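Local coordinates for protein GH86A beta-porphyranase (Bacteroides plebeius, PDB 4AW7) that cleaves the sulfated red-algal polysaccharide porphyran at beta-1,4 linkages between beta-D-galactopyranose and alpha-L-galactopyranose-6-sulfate, releasing mostly disaccharides, at residues A[508-513]-A[548-553]; A[518-523]-A[532-537]; A[104-109]-A[140-145]; A[188-193]-A[221-226]. One frame throughout, in Å; residues are numbered along the deposited sequence. Where two conformers were deposited one is given.

Contact 1: A[508-513]-A[548-553]; sequences RMSIGR and FGMIEV
Met509 and Ile551 face each other as a hydrogen-bonded pair of antiparallel strands, and their two backbone bonds fix the register. Ile551 N gives its hydrogen to Met509 O at 2.8 Å, almost straight at 174°, while Met509 N returns one to Ile551 O. A second such pair, Ile511 with Gly549, adds two more, so four backbone bonds run through the middle. Between them, at the non-hydrogen-bonded pair Ser510–Met550, the strands close to 4.0 Å between the two CA atoms.

The two faces of the sheet differ in character. On the face of Ser510 and Met550 the packing is close: Ser510 OG sits 3.3 Å from Met550 CB, and Met550, bent at chi2 (-74°) and again at chi3, turns back so that SD lies against Arg508 CB at 3.7 Å. Its CE then rests 3.5 Å above one face of the Arg508 guanidinium. Helix 245-262 covers this face, supplying Asp252 and Glu248 as salt-bridge partners of the guanidinium. On the face of Met509, Ile511 and Ile551 the touches are longer: Met509 CE to Ile551 CB at 4.1 Å and Ile511 CD1 to Ile551 CD1 at 4.2 Å. The more open end is at Glu552, which is partly exposed and whose long, weak ion pair goes to Lys537.

Strand 546-555 is an edge strand of a five-stranded mixed sheet in the C-terminal beta domain, and this pairing attaches it to strand 503-514. The chemistry implies a buried arginine whose charge is probably balanced by two helix carboxylates, with a methionine methyl lying over one face of its planar group, toward the rim.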
# COMPACT_ATOMS: atom_id res chain seq x y z
N ARG A 508 -16.15 -6.59 -5.25
CA ARG A 508 -15.27 -5.43 -5.45
C ARG A 508 -15.26 -5.18 -6.95
O ARG A 508 -14.57 -5.87 -7.71
CB ARG A 508 -13.89 -5.77 -4.96
CG ARG A 508 -13.81 -6.11 -3.48
CD ARG A 508 -12.44 -6.52 -3.05
NE ARG A 508 -11.40 -5.50 -3.22
CZ ARG A 508 -11.09 -4.58 -2.35
NH1 ARG A 508 -11.70 -4.48 -1.20
NH2 ARG A 508 -10.11 -3.74 -2.67
N MET A 509 -16.06 -4.19 -7.38
CA MET A 509 -16.25 -3.89 -8.79
C MET A 509 -15.43 -2.67 -9.15
O MET A 509 -15.76 -1.57 -8.68
CB MET A 509 -17.74 -3.62 -9.02
CG MET A 509 -18.09 -3.13 -10.39
SD MET A 509 -19.81 -2.74 -10.69
CE MET A 509 -19.99 -1.31 -9.65
N SER A 510 -14.39 -2.86 -9.95
CA SER A 510 -13.54 -1.74 -10.36
C SER A 510 -13.86 -1.35 -11.79
O SER A 510 -13.89 -2.23 -12.67
CB SER A 510 -12.05 -2.05 -10.16
OG SER A 510 -11.69 -2.24 -8.79
N ILE A 511 -14.04 -0.04 -11.96
CA ILE A 511 -14.40 0.52 -13.26
C ILE A 511 -13.55 1.75 -13.54
O ILE A 511 -13.20 2.51 -12.64
CB ILE A 511 -15.90 0.86 -13.38
CG1 ILE A 511 -16.33 1.87 -12.33
CG2 ILE A 511 -16.74 -0.43 -13.29
CD1 ILE A 511 -17.81 2.37 -12.48
N GLY A 512 -13.22 1.92 -14.82
CA GLY A 512 -12.63 3.16 -15.35
C GLY A 512 -13.58 3.65 -16.42
O GLY A 512 -13.76 3.00 -17.45
N ARG A 513 -14.19 4.81 -16.18
CA ARG A 513 -15.16 5.36 -17.13
C ARG A 513 -15.08 6.88 -17.06
O ARG A 513 -14.70 7.45 -16.05
CB ARG A 513 -16.61 4.95 -16.78
CG ARG A 513 -16.85 3.47 -16.49
CD ARG A 513 -18.29 3.15 -16.47
NE ARG A 513 -18.80 3.07 -17.85
CZ ARG A 513 -20.09 3.08 -18.21
NH1 ARG A 513 -21.03 3.29 -17.33
NH2 ARG A 513 -20.40 2.96 -19.50
N PHE A 548 -11.71 6.25 -11.91
CA PHE A 548 -11.13 4.92 -11.79
C PHE A 548 -11.17 4.54 -10.33
O PHE A 548 -10.49 5.15 -9.51
CB PHE A 548 -9.71 4.84 -12.34
CG PHE A 548 -9.15 3.44 -12.31
CD1 PHE A 548 -9.82 2.38 -12.90
CD2 PHE A 548 -7.93 3.17 -11.70
CE1 PHE A 548 -9.34 1.12 -12.86
CE2 PHE A 548 -7.40 1.87 -11.69
CZ PHE A 548 -8.11 0.85 -12.28
N GLY A 549 -12.05 3.59 -10.00
CA GLY A 549 -12.29 3.28 -8.60
C GLY A 549 -12.97 1.94 -8.44
O GLY A 549 -13.68 1.48 -9.34
N MET A 550 -12.77 1.35 -7.26
CA MET A 550 -13.42 0.15 -6.83
C MET A 550 -14.62 0.52 -5.96
O MET A 550 -14.48 1.26 -4.98
CB MET A 550 -12.40 -0.67 -6.03
CG MET A 550 -12.89 -2.08 -5.60
SD MET A 550 -14.11 -2.15 -4.25
CE MET A 550 -13.14 -1.48 -2.88
N ILE A 551 -15.80 0.05 -6.37
CA ILE A 551 -17.05 0.25 -5.66
C ILE A 551 -17.44 -1.09 -5.07
O ILE A 551 -17.60 -2.07 -5.81
CB ILE A 551 -18.14 0.81 -6.60
CG1 ILE A 551 -17.72 2.15 -7.19
CG2 ILE A 551 -19.48 0.96 -5.84
CD1 ILE A 551 -18.60 2.66 -8.33
N GLU A 552 -17.58 -1.15 -3.75
CA GLU A 552 -18.03 -2.39 -3.12
C GLU A 552 -19.52 -2.56 -3.22
O GLU A 552 -20.28 -1.60 -3.04
CB GLU A 552 -17.73 -2.37 -1.64
CG GLU A 552 -16.29 -2.33 -1.30
CD GLU A 552 -16.08 -2.09 0.20
OE1 GLU A 552 -16.36 -0.96 0.75
OE2 GLU A 552 -15.63 -3.08 0.82
N VAL A 553 -19.93 -3.78 -3.49
CA VAL A 553 -21.36 -4.11 -3.55
C VAL A 553 -21.59 -5.26 -2.56
O VAL A 553 -21.41 -6.42 -2.92
CB VAL A 553 -21.76 -4.50 -4.96
CG1 VAL A 553 -23.25 -4.85 -5.02
CG2 VAL A 553 -21.38 -3.41 -5.96

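Contact 2: A[518-523]-A[532-537]; sequences SKKPVV and VPDNWK. With CA (calcium ion), chain C.
Lys519 and Trp536 cross at about a right angle, the lysine's aliphatic chain running past the six-membered part of the indole. Lys519 CD comes within 3.3 Å of Trp536 CH2, in an oblique approach, and CE follows close by. Phe547 joins this cluster, meeting Lys519 through a cation-pi contact and Trp536 edge-to-face.

Lys520 takes a different course. Its chain folds twice, at chi2 (-85°) and chi3 (-90°), which curls the ammonium group back to the opposing segment. There NZ is held by two oxygens: it donates to Val532 O at 2.9 Å, lying in the carbonyl plane, and forms a salt bridge with Asp534 OD1 at 3.1 Å, approaching from above the carboxylate plane.

Both segments belong to the C-terminal beta domain: 518-523 leads into strand 522-525, whose hairpin partner is strand 528-530, and the loop after that hairpin holds residues 532-537. At the inner end of the contact Val523 and Val532 also cross at about a right angle, and their CG2 methyls are pressed to 3.4 Å, tighter than usual for two carbons. The same Val532 methyl lies against Pro521 O.

A water spans the gap between the backbones, donating to both Lys519 O and Pro533 O. Beyond it the loop turns to a calcium ion, bound by Asn535 OD1 at 2.4 Å and Trp536 O at 2.5 Å, with three waters, Asp381 and Gly538 O also contributing to the site.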
# COMPACT_ATOMS: atom_id res chain seq x y z
N SER A 518 -22.46 6.05 -16.11
CA SER A 518 -23.14 5.44 -14.98
C SER A 518 -22.18 4.62 -14.09
O SER A 518 -21.37 3.84 -14.59
CB SER A 518 -24.22 4.51 -15.52
OG SER A 518 -24.92 3.89 -14.46
N LYS A 519 -22.38 4.77 -12.78
CA LYS A 519 -21.71 3.94 -11.79
C LYS A 519 -22.72 2.98 -11.11
O LYS A 519 -22.41 2.42 -10.04
CB LYS A 519 -21.05 4.79 -10.73
CG LYS A 519 -19.98 5.72 -11.30
CD LYS A 519 -19.53 6.63 -10.24
CE LYS A 519 -18.39 7.52 -10.66
NZ LYS A 519 -18.71 8.52 -11.70
N LYS A 520 -23.87 2.77 -11.76
CA LYS A 520 -25.02 2.02 -11.20
C LYS A 520 -25.47 0.99 -12.19
O LYS A 520 -26.61 1.02 -12.68
CB LYS A 520 -26.18 2.95 -10.91
CG LYS A 520 -25.88 3.78 -9.74
CD LYS A 520 -26.23 3.06 -8.43
CE LYS A 520 -27.67 3.35 -8.01
NZ LYS A 520 -28.06 2.75 -6.69
N PRO A 521 -24.60 0.03 -12.49
CA PRO A 521 -25.06 -1.07 -13.31
C PRO A 521 -26.09 -1.91 -12.56
O PRO A 521 -26.20 -1.82 -11.32
CB PRO A 521 -23.80 -1.91 -13.53
CG PRO A 521 -22.99 -1.67 -12.28
CD PRO A 521 -23.25 -0.22 -11.96
N VAL A 522 -26.84 -2.70 -13.31
CA VAL A 522 -27.55 -3.81 -12.71
C VAL A 522 -26.50 -4.88 -12.42
O VAL A 522 -25.70 -5.24 -13.31
CB VAL A 522 -28.67 -4.32 -13.64
CG1 VAL A 522 -29.24 -5.65 -13.08
CG2 VAL A 522 -29.76 -3.24 -13.84
N VAL A 523 -26.54 -5.43 -11.20
CA VAL A 523 -25.59 -6.48 -10.78
C VAL A 523 -26.39 -7.70 -10.31
O VAL A 523 -27.25 -7.56 -9.44
CB VAL A 523 -24.68 -6.00 -9.64
CG1 VAL A 523 -23.78 -7.12 -9.09
CG2 VAL A 523 -23.83 -4.80 -10.07
N VAL A 532 -26.91 -1.85 -5.74
CA VAL A 532 -25.58 -1.23 -5.88
C VAL A 532 -25.58 0.06 -5.04
O VAL A 532 -26.38 0.96 -5.24
CB VAL A 532 -25.17 -0.93 -7.35
CG1 VAL A 532 -23.87 -0.17 -7.42
CG2 VAL A 532 -25.13 -2.21 -8.21
N PRO A 533 -24.65 0.19 -4.10
CA PRO A 533 -24.59 1.42 -3.31
C PRO A 533 -24.30 2.69 -4.14
O PRO A 533 -23.62 2.64 -5.17
CB PRO A 533 -23.43 1.16 -2.34
CG PRO A 533 -23.25 -0.29 -2.33
CD PRO A 533 -23.64 -0.78 -3.68
N ASP A 534 -24.76 3.80 -3.62
CA ASP A 534 -24.44 5.13 -4.16
C ASP A 534 -23.08 5.63 -3.76
O ASP A 534 -22.50 6.41 -4.48
CB ASP A 534 -25.52 6.16 -3.76
CG ASP A 534 -26.93 5.75 -4.19
OD1 ASP A 534 -27.07 5.39 -5.36
OD2 ASP A 534 -27.86 5.77 -3.35
N ASN A 535 -22.57 5.12 -2.66
CA ASN A 535 -21.35 5.57 -2.01
C ASN A 535 -20.26 4.52 -2.15
O ASN A 535 -20.52 3.33 -2.29
CB ASN A 535 -21.65 5.83 -0.52
CG ASN A 535 -20.57 6.61 0.19
OD1 ASN A 535 -19.72 7.24 -0.45
ND2 ASN A 535 -20.61 6.60 1.51
N TRP A 536 -19.02 4.99 -2.12
CA TRP A 536 -17.80 4.20 -2.16
C TRP A 536 -16.75 4.88 -1.29
O TRP A 536 -16.95 5.97 -0.79
CB TRP A 536 -17.28 3.98 -3.59
CG TRP A 536 -17.12 5.24 -4.34
CD1 TRP A 536 -16.06 6.10 -4.27
CD2 TRP A 536 -18.03 5.81 -5.27
NE1 TRP A 536 -16.26 7.17 -5.10
CE2 TRP A 536 -17.47 7.02 -5.71
CE3 TRP A 536 -19.30 5.44 -5.74
CZ2 TRP A 536 -18.13 7.86 -6.62
CZ3 TRP A 536 -19.93 6.27 -6.67
CH2 TRP A 536 -19.33 7.46 -7.10
N LYS A 537 -15.62 4.21 -1.11
CA LYS A 537 -14.57 4.72 -0.24
C LYS A 537 -14.00 6.04 -0.79
O LYS A 537 -13.46 6.10 -1.91
CB LYS A 537 -13.44 3.71 -0.12
CG LYS A 537 -13.84 2.42 0.58
CD LYS A 537 -12.76 1.37 0.36
CE LYS A 537 -13.14 -0.06 0.71
NZ LYS A 537 -13.16 -0.24 2.17
CA CA C . -17.57 8.33 -0.36
O HOH W 1 -22.59 3.73 -7.53
O HOH W 2 -18.13 8.20 -2.70
O HOH W 3 -16.90 10.58 0.38
O HOH W 4 -19.41 9.98 -0.87

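Contact 3: A[104-109]-A[140-145]; sequences IATEHP and FFEPLN. With GAL (beta-D-galactopyranose), chain B; L6S (6-O-sulfo-alpha-L-galactopyranose), chain D; GAL (beta-D-galactopyranose), chain E; GLA (alpha-D-galactopyranose), chain F.
Thr106 OG1 donates to Glu142 O at 2.8 Å, in the carbonyl plane, and Thr106 CA adds a CA-H...O contact to the same oxygen. With OG1 anti to the backbone N (chi1 -166°), the hydroxyl lies beside its own carbonyl carbon and faces the neighbouring strand. One step further, Asn145 N donates to Glu107 O at an angle of 176°.

These bonds extend a parallel pairing: Ala105 N binds Phe140 O, and Glu142 N binds Ala105 O. Strands 104-106 and 136-142, joined through helix 120-132, form a beta-alpha-beta unit of the catalytic barrel, and the loops past their C-terminal ends carry substrate-binding residues. Asn145 ND2 donates to O2 of the galactose modelled as either anomer, at 2.8 Å. His108 NE2 hydrogen-bonds O4 of the other galactose at 2.9 Å, the sugar oxygen lying at the ring edge. A water held by His108 ND1, Asn145 ND2 and O2 of the sulfated galactose joins the two residues.

Among the second-shell residues, Arg69 NH2 hydrogen-bonds Asn145 OD1 and also forms a salt bridge with Glu142 OE1, while Glu142 OE2 is held by Ser227 OG and Ser271 OG.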
# COMPACT_ATOMS: atom_id res chain seq x y z
N ILE A 104 14.07 -2.14 1.84
CA ILE A 104 14.05 -2.18 0.39
C ILE A 104 15.23 -1.38 -0.15
O ILE A 104 15.35 -0.19 0.11
CB ILE A 104 12.76 -1.55 -0.18
CG1 ILE A 104 11.50 -2.20 0.38
CG2 ILE A 104 12.79 -1.55 -1.70
CD1 ILE A 104 10.21 -1.41 0.08
N ALA A 105 16.10 -2.05 -0.91
CA ALA A 105 17.14 -1.37 -1.67
C ALA A 105 16.56 -1.01 -3.03
O ALA A 105 15.97 -1.88 -3.69
CB ALA A 105 18.37 -2.28 -1.83
N THR A 106 16.72 0.23 -3.46
CA THR A 106 16.33 0.70 -4.77
C THR A 106 17.43 1.55 -5.37
O THR A 106 18.36 1.94 -4.66
CB THR A 106 14.96 1.40 -4.72
OG1 THR A 106 14.43 1.55 -6.05
CG2 THR A 106 15.01 2.73 -4.03
N GLU A 107 17.35 1.80 -6.67
CA GLU A 107 18.32 2.64 -7.35
C GLU A 107 17.62 3.74 -8.11
O GLU A 107 16.56 3.53 -8.71
CB GLU A 107 19.14 1.83 -8.33
CG GLU A 107 19.98 0.74 -7.69
CD GLU A 107 21.36 1.19 -7.23
OE1 GLU A 107 21.54 2.37 -6.85
OE2 GLU A 107 22.26 0.31 -7.23
N HIS A 108 18.23 4.92 -8.17
CA HIS A 108 17.76 5.96 -9.07
C HIS A 108 17.91 5.48 -10.51
O HIS A 108 18.92 4.84 -10.84
CB HIS A 108 18.56 7.24 -8.93
CG HIS A 108 18.44 7.93 -7.61
ND1 HIS A 108 17.28 8.54 -7.19
CD2 HIS A 108 19.35 8.12 -6.63
CE1 HIS A 108 17.49 9.08 -6.00
NE2 HIS A 108 18.74 8.84 -5.64
N PRO A 109 16.98 5.83 -11.39
CA PRO A 109 17.04 5.44 -12.80
C PRO A 109 17.92 6.43 -13.59
O PRO A 109 17.42 7.16 -14.48
CB PRO A 109 15.57 5.51 -13.22
CG PRO A 109 15.01 6.59 -12.42
CD PRO A 109 15.68 6.47 -11.08
N PHE A 140 14.44 -6.95 0.41
CA PHE A 140 13.79 -6.60 -0.86
C PHE A 140 14.74 -5.80 -1.72
O PHE A 140 15.37 -4.86 -1.27
CB PHE A 140 12.52 -5.76 -0.64
CG PHE A 140 11.55 -6.41 0.30
CD1 PHE A 140 10.70 -7.38 -0.16
CD2 PHE A 140 11.51 -6.08 1.65
CE1 PHE A 140 9.86 -8.04 0.68
CE2 PHE A 140 10.64 -6.71 2.50
CZ PHE A 140 9.84 -7.72 2.02
N PHE A 141 14.81 -6.17 -3.00
CA PHE A 141 15.53 -5.37 -4.00
C PHE A 141 14.51 -4.95 -5.06
O PHE A 141 13.80 -5.78 -5.60
CB PHE A 141 16.68 -6.17 -4.61
CG PHE A 141 17.52 -5.39 -5.60
CD1 PHE A 141 17.83 -4.05 -5.41
CD2 PHE A 141 18.06 -6.02 -6.71
CE1 PHE A 141 18.61 -3.36 -6.31
CE2 PHE A 141 18.89 -5.31 -7.59
CZ PHE A 141 19.16 -4.00 -7.39
N GLU A 142 14.49 -3.65 -5.32
CA GLU A 142 13.53 -2.99 -6.22
C GLU A 142 14.39 -2.22 -7.23
O GLU A 142 14.71 -1.05 -7.03
CB GLU A 142 12.64 -2.08 -5.38
CG GLU A 142 11.47 -1.44 -6.10
CD GLU A 142 10.66 -0.53 -5.18
OE1 GLU A 142 11.26 0.19 -4.36
OE2 GLU A 142 9.41 -0.54 -5.35
N PRO A 143 14.86 -2.92 -8.29
CA PRO A 143 15.98 -2.43 -9.10
C PRO A 143 16.03 -0.96 -9.53
O PRO A 143 17.08 -0.38 -9.51
CB PRO A 143 15.91 -3.38 -10.29
CG PRO A 143 15.58 -4.69 -9.69
CD PRO A 143 14.68 -4.37 -8.52
N LEU A 144 14.92 -0.40 -10.02
CA LEU A 144 14.89 0.99 -10.46
C LEU A 144 13.66 1.71 -9.94
O LEU A 144 12.54 1.27 -10.20
CB LEU A 144 14.92 1.07 -11.99
CG LEU A 144 16.08 0.44 -12.74
CD1 LEU A 144 15.79 0.42 -14.24
CD2 LEU A 144 17.39 1.27 -12.47
N ASN A 145 13.87 2.81 -9.27
CA ASN A 145 12.77 3.62 -8.77
C ASN A 145 12.14 4.42 -9.89
O ASN A 145 12.85 5.05 -10.69
CB ASN A 145 13.31 4.58 -7.74
CG ASN A 145 12.20 5.40 -7.10
OD1 ASN A 145 11.22 4.84 -6.59
ND2 ASN A 145 12.34 6.73 -7.12
C1 GAL B . 16.97 10.70 -2.10
C2 GAL B . 17.81 9.55 -1.59
C3 GAL B . 19.16 10.15 -1.18
C4 GAL B . 19.84 10.84 -2.37
C5 GAL B . 18.84 11.85 -2.91
C6 GAL B . 19.38 12.58 -4.12
O2 GAL B . 17.19 8.85 -0.51
O3 GAL B . 19.93 9.07 -0.69
O4 GAL B . 20.18 9.89 -3.39
O5 GAL B . 17.61 11.20 -3.26
O6 GAL B . 18.41 13.48 -4.59
O1S L6S D . 14.12 9.30 2.04
O2S L6S D . 14.35 11.71 2.46
O3S L6S D . 16.11 10.44 1.31
C1 L6S D . 12.65 9.53 -4.09
C2 L6S D . 13.87 10.04 -4.82
C3 L6S D . 14.34 11.35 -4.17
C4 L6S D . 14.66 11.07 -2.65
C5 L6S D . 13.40 10.48 -2.00
C6 L6S D . 13.77 9.87 -0.63
O2 L6S D . 13.61 10.20 -6.23
O3 L6S D . 15.50 11.89 -4.83
O4 L6S D . 15.76 10.14 -2.59
O5 L6S D . 12.85 9.36 -2.71
O6 L6S D . 14.00 10.93 0.29
S1 L6S D . 14.66 10.56 1.62
C1 GAL E . 8.31 9.52 -5.86
C2 GAL E . 9.84 9.55 -5.65
C3 GAL E . 10.20 10.26 -4.35
C4 GAL E . 9.45 11.55 -4.18
C5 GAL E . 7.94 11.29 -4.31
C6 GAL E . 7.14 12.55 -3.84
O1 GAL E . 8.05 8.87 -7.16
O2 GAL E . 10.37 8.19 -5.70
O3 GAL E . 11.56 10.63 -4.33
O4 GAL E . 9.89 12.51 -5.17
O5 GAL E . 7.75 10.81 -5.73
O6 GAL E . 6.85 12.39 -2.38
C1 GLA F . 8.31 9.52 -5.86
C2 GLA F . 9.84 9.55 -5.65
C3 GLA F . 10.20 10.26 -4.35
C4 GLA F . 9.45 11.55 -4.18
C5 GLA F . 7.94 11.29 -4.31
C6 GLA F . 7.14 12.55 -3.84
O1 GLA F . 7.62 8.59 -5.15
O2 GLA F . 10.37 8.19 -5.70
O3 GLA F . 11.56 10.63 -4.33
O4 GLA F . 9.89 12.51 -5.17
O5 GLA F . 7.75 10.81 -5.73
O6 GLA F . 6.85 12.39 -2.38
O HOH W 5 14.65 8.35 -8.01

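Contact 4: A[188-193]-A[221-226]; sequences MKVIGY and AYMDGF. With K (potassium ion), chain G.
Val190 and Asp224 bring the two segments together just before a short parallel pairing, with Ile191 opposite Gly225 (4.8 Å between CA atoms) and Gly192 opposite Phe226. The register is held unevenly. Asp224 N donates to Val190 O at 2.8 Å, whereas the bonds from Gly225 N to Val190 O and from Gly192 N to Gly225 O are both weak.

A side chain adds a second strong bond. Asp224 OD2 accepts from Val190 N at 2.8 Å and 168°, using its anti lone pair, so the carboxylate takes the place of a backbone acceptor. Chi1 of -62° sets its CG beside its own backbone N and brings the carboxylate to strand 189-195. OD2 is shared with His179 NE2, a second donor that should help fix the rotation of the carboxylate. Lys189 runs across Asp224 at about a right angle; its CD lies 3.8 Å from Asp224 CG, while its ammonium stays well away from the acid.

Met223, bent at chi2 and chi3, lays CE against Val190 CG1 at 3.8 Å. Gly192 O meets the Phe226 ring at its edge. After a cis peptide, Tyr193 extends to a potassium ion, which its OH binds at 2.9 Å together with Tyr207 OH and Tyr197 O.

Within the barrel sheet, strand 189-195 lies between strands 136-142 and 225-233; helix 160-179 packs on Val190 and Met223, and helix 212-219 on Met223 and Phe226.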
# COMPACT_ATOMS: atom_id res chain seq x y z
N MET A 188 16.30 -13.13 -0.56
CA MET A 188 15.99 -11.82 -1.15
C MET A 188 14.80 -11.94 -2.02
O MET A 188 14.69 -12.85 -2.81
CB MET A 188 17.14 -11.35 -2.04
CG MET A 188 18.39 -11.12 -1.29
SD MET A 188 19.67 -10.37 -2.30
CE MET A 188 18.78 -8.89 -2.81
N LYS A 189 13.91 -10.98 -1.92
CA LYS A 189 12.74 -10.88 -2.78
C LYS A 189 12.93 -9.73 -3.74
O LYS A 189 13.32 -8.65 -3.34
CB LYS A 189 11.50 -10.64 -1.96
CG LYS A 189 11.18 -11.69 -0.94
CD LYS A 189 10.90 -13.03 -1.45
CE LYS A 189 11.07 -14.09 -0.33
NZ LYS A 189 10.44 -13.66 0.93
N VAL A 190 12.65 -9.99 -5.01
CA VAL A 190 12.78 -8.98 -6.05
C VAL A 190 11.40 -8.44 -6.40
O VAL A 190 10.49 -9.21 -6.65
CB VAL A 190 13.55 -9.53 -7.29
CG1 VAL A 190 13.74 -8.42 -8.29
CG2 VAL A 190 14.88 -10.14 -6.88
N ILE A 191 11.25 -7.12 -6.36
CA ILE A 191 9.96 -6.47 -6.58
C ILE A 191 10.11 -5.39 -7.64
O ILE A 191 11.20 -4.81 -7.79
CB ILE A 191 9.39 -5.92 -5.25
CG1 ILE A 191 10.37 -4.95 -4.59
CG2 ILE A 191 9.02 -7.06 -4.31
CD1 ILE A 191 9.79 -4.14 -3.42
N GLY A 192 9.04 -5.10 -8.34
CA GLY A 192 9.06 -4.01 -9.31
C GLY A 192 7.68 -3.63 -9.74
O GLY A 192 6.72 -4.35 -9.48
N TYR A 193 7.52 -2.50 -10.42
CA TYR A 193 8.57 -1.61 -10.95
C TYR A 193 8.68 -0.27 -10.25
O TYR A 193 9.23 0.66 -10.80
CB TYR A 193 8.40 -1.43 -12.47
CG TYR A 193 7.12 -0.72 -12.89
CD1 TYR A 193 7.06 0.65 -13.04
CD2 TYR A 193 5.97 -1.45 -13.18
CE1 TYR A 193 5.89 1.28 -13.43
CE2 TYR A 193 4.82 -0.82 -13.57
CZ TYR A 193 4.77 0.53 -13.68
OH TYR A 193 3.58 1.18 -14.09
N ALA A 221 7.29 -13.03 -14.34
CA ALA A 221 7.66 -14.38 -13.97
C ALA A 221 8.87 -14.43 -13.05
O ALA A 221 9.04 -15.38 -12.31
CB ALA A 221 7.94 -15.23 -15.22
N TYR A 222 9.74 -13.43 -13.13
CA TYR A 222 11.00 -13.33 -12.42
C TYR A 222 10.91 -12.46 -11.16
O TYR A 222 11.89 -12.33 -10.46
CB TYR A 222 12.08 -12.75 -13.33
CG TYR A 222 12.17 -13.48 -14.65
CD1 TYR A 222 12.77 -14.73 -14.73
CD2 TYR A 222 11.62 -12.94 -15.80
CE1 TYR A 222 12.84 -15.41 -15.95
CE2 TYR A 222 11.68 -13.61 -17.02
CZ TYR A 222 12.28 -14.85 -17.09
OH TYR A 222 12.36 -15.53 -18.29
N MET A 223 9.73 -11.89 -10.91
CA MET A 223 9.50 -11.08 -9.72
C MET A 223 8.85 -11.88 -8.63
O MET A 223 7.98 -12.72 -8.88
CB MET A 223 8.55 -9.92 -10.04
CG MET A 223 9.09 -8.89 -11.08
SD MET A 223 10.59 -8.04 -10.55
CE MET A 223 11.87 -8.92 -11.53
N ASP A 224 9.21 -11.59 -7.38
CA ASP A 224 8.47 -12.10 -6.23
C ASP A 224 7.21 -11.30 -5.93
O ASP A 224 6.24 -11.82 -5.37
CB ASP A 224 9.38 -12.14 -5.03
CG ASP A 224 10.55 -13.07 -5.26
OD1 ASP A 224 10.27 -14.28 -5.37
OD2 ASP A 224 11.69 -12.62 -5.35
N GLY A 225 7.19 -10.01 -6.30
CA GLY A 225 6.02 -9.17 -6.08
C GLY A 225 6.07 -7.89 -6.86
O GLY A 225 7.04 -7.63 -7.54
N PHE A 226 4.96 -7.17 -6.77
CA PHE A 226 4.76 -5.97 -7.59
C PHE A 226 4.64 -4.77 -6.71
O PHE A 226 3.93 -4.79 -5.70
CB PHE A 226 3.54 -6.14 -8.49
CG PHE A 226 3.70 -7.32 -9.44
CD1 PHE A 226 4.70 -7.29 -10.40
CD2 PHE A 226 2.90 -8.43 -9.35
CE1 PHE A 226 4.90 -8.37 -11.24
CE2 PHE A 226 3.11 -9.53 -10.18
CZ PHE A 226 4.11 -9.49 -11.13
K K G . 3.65 3.99 -13.54

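Overall arrangement
The four contacts fall into two groups. Contacts 3 and 4 are successive pairings in the parallel catalytic sheet, with centres about 11 Å apart; strands 136-142 and 189-195 connect them, through probable hydrogen bonds from Phe141 N to Lys189 O (2.9 Å) and from Ile191 N to Phe141 O (3.0 Å). Contact 3 reaches the substrate directly, and its Asn145 adjoins the probable proton donor Glu146; contact 4 lies further from the sugars, the Ile191 side chain being about 13 Å from the bound alpha-galactose and about 8 Å from that of substrate-binding His229. Contacts 1 and 2 touch within the C-terminal beta domain, centres about 8 Å apart, contact 2 being nested in the loop that contact 1 closes. Their centres lie about 31 and 39 Å from that of contact 3.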